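Local coordinates for protein peroxinectin A (Dictyostelium discoideum, PDB 6ERC) that catalyses the oxidation of phenolic donors, iodide and thiocyanate by hydrogen peroxide as a secreted haem peroxidase of the animal type, at residues 44-47 against 48-52. Numbering follows the deposited sequence.
Sequences TNQP and SRAIS
Gln-46 and Pro-47 meet Ala-50 and Ile-51 at the N-terminus of helix 48-56 of this animal-type haem peroxidase, and the turn is a worked example of how a helix begins after a loop. Pro-47 sits at the N-cap position. Its carbonyl oxygen closes the first turn: Ile-51 N donates to Pro-47 O in a nearly straight bond of 3.1 Å. The bond from Ala-50 N to the same oxygen is weak and bent at 121°.

Along the flank of this turn runs the side chain of Gln-46. Its CB stands 4.0 Å from Ile-51 CD1 and is almost as near the Ala-50 methyl. CG lies beside the backbone N (chi1 -56°), and the chain then runs out extended, bringing OE1 alongside the apolar Ala-50 CB at 4.0 Å. At the tip, NE2 hydrogen-bonds the carbonyl oxygen of Ala-426, which ties the amide to the end of helix 417-426.

Helix 379-390 covers the Ser-48 and Ile-51 side. Ser-48 OG hydrogen-bonds Gln-385 there, and Arg-388 reaches Gln-46 O; the Arg-49 guanidinium leads away to salt bridges with Asp-378, just before that helix, and with Asp-101. The proline ring adds an apolar touch, its CD 4.1 Å from Ala-50 CB. Ile-51 CG1 packs against backbone oxygens, 3.5 Å from Pro-47 O and 3.8 Å from Gln-46 O.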
loop_
_atom_site.group_PDB
_atom_site.type_symbol
_atom_site.label_atom_id
_atom_site.label_comp_id
_atom_site.label_asym_id
_atom_site.label_seq_id
_atom_site.Cartn_x
_atom_site.Cartn_y
_atom_site.Cartn_z
ATOM N N THR A 44 2.640 21.172 -18.338
ATOM C CA THR A 44 3.309 22.466 -18.388
ATOM C C THR A 44 4.144 22.746 -17.145
ATOM O O THR A 44 5.033 23.604 -17.197
ATOM C CB THR A 44 2.287 23.597 -18.567
ATOM O OG1 THR A 44 1.341 23.570 -17.491
ATOM C CG2 THR A 44 1.550 23.455 -19.892
ATOM N N ASN A 45 3.877 22.053 -16.039
ATOM C CA ASN A 45 4.674 22.199 -14.830
ATOM C C ASN A 45 6.063 21.599 -15.040
ATOM O O ASN A 45 6.375 21.023 -16.086
ATOM C CB ASN A 45 3.974 21.533 -13.647
ATOM C CG ASN A 45 2.898 22.403 -13.038
ATOM O OD1 ASN A 45 3.046 23.618 -12.947
ATOM N ND2 ASN A 45 1.810 21.782 -12.604
ATOM N N GLN A 46 6.908 21.730 -14.022
ATOM C CA GLN A 46 8.253 21.191 -14.112
ATOM C C GLN A 46 8.213 19.664 -14.118
ATOM O O GLN A 46 7.264 19.059 -13.609
ATOM C CB GLN A 46 9.104 21.682 -12.944
ATOM C CG GLN A 46 9.159 23.195 -12.821
ATOM C CD GLN A 46 10.351 23.674 -12.024
ATOM O OE1 GLN A 46 11.499 23.417 -12.386
ATOM N NE2 GLN A 46 10.086 24.376 -10.930
ATOM N N PRO A 47 9.228 19.014 -14.689
ATOM C CA PRO A 47 9.245 17.546 -14.703
ATOM C C PRO A 47 9.235 16.966 -13.295
ATOM O O PRO A 47 9.505 17.650 -12.306
ATOM C CB PRO A 47 10.549 17.208 -15.435
ATOM C CG PRO A 47 10.881 18.431 -16.213
ATOM C CD PRO A 47 10.386 19.582 -15.397
ATOM N N SER A 48 8.929 15.667 -13.222
ATOM C CA SER A 48 8.766 15.005 -11.928
ATOM C C SER A 48 10.042 15.091 -11.096
ATOM O O SER A 48 10.003 15.459 -9.917
ATOM C CB SER A 48 8.358 13.546 -12.137
ATOM O OG SER A 48 7.154 13.455 -12.877
ATOM N N ARG A 49 11.187 14.757 -11.696
ATOM C CA ARG A 49 12.434 14.741 -10.937
ATOM C C ARG A 49 12.803 16.129 -10.429
ATOM O O ARG A 49 13.461 16.254 -9.389
ATOM C CB ARG A 49 13.560 14.165 -11.797
ATOM C CG ARG A 49 14.938 14.185 -11.142
ATOM C CD ARG A 49 14.959 13.492 -9.787
ATOM N NE ARG A 49 16.304 13.485 -9.216
ATOM C CZ ARG A 49 16.596 13.126 -7.969
ATOM N NH1 ARG A 49 15.639 12.742 -7.133
ATOM N NH2 ARG A 49 17.855 13.158 -7.553
ATOM N N ALA A 50 12.397 17.180 -11.143
ATOM C CA ALA A 50 12.628 18.534 -10.652
ATOM C C ALA A 50 11.770 18.813 -9.425
ATOM O O ALA A 50 12.273 19.276 -8.395
ATOM C CB ALA A 50 12.343 19.550 -11.758
ATOM N N ILE A 51 10.468 18.530 -9.513
ATOM C CA ILE A 51 9.594 18.695 -8.356
ATOM C C ILE A 51 10.109 17.875 -7.182
ATOM O O ILE A 51 9.992 18.291 -6.023
ATOM C CB ILE A 51 8.145 18.308 -8.714
ATOM C CG1 ILE A 51 7.603 19.184 -9.849
ATOM C CG2 ILE A 51 7.248 18.410 -7.490
ATOM C CD1 ILE A 51 7.447 20.656 -9.500
ATOM N N SER A 52 10.682 16.701 -7.457
ATOM C CA SER A 52 11.239 15.877 -6.389
ATOM C C SER A 52 12.380 16.599 -5.685
ATOM O O SER A 52 12.423 16.664 -4.451
ATOM C CB SER A 52 11.716 14.540 -6.958
ATOM O OG SER A 52 12.291 13.729 -5.950
#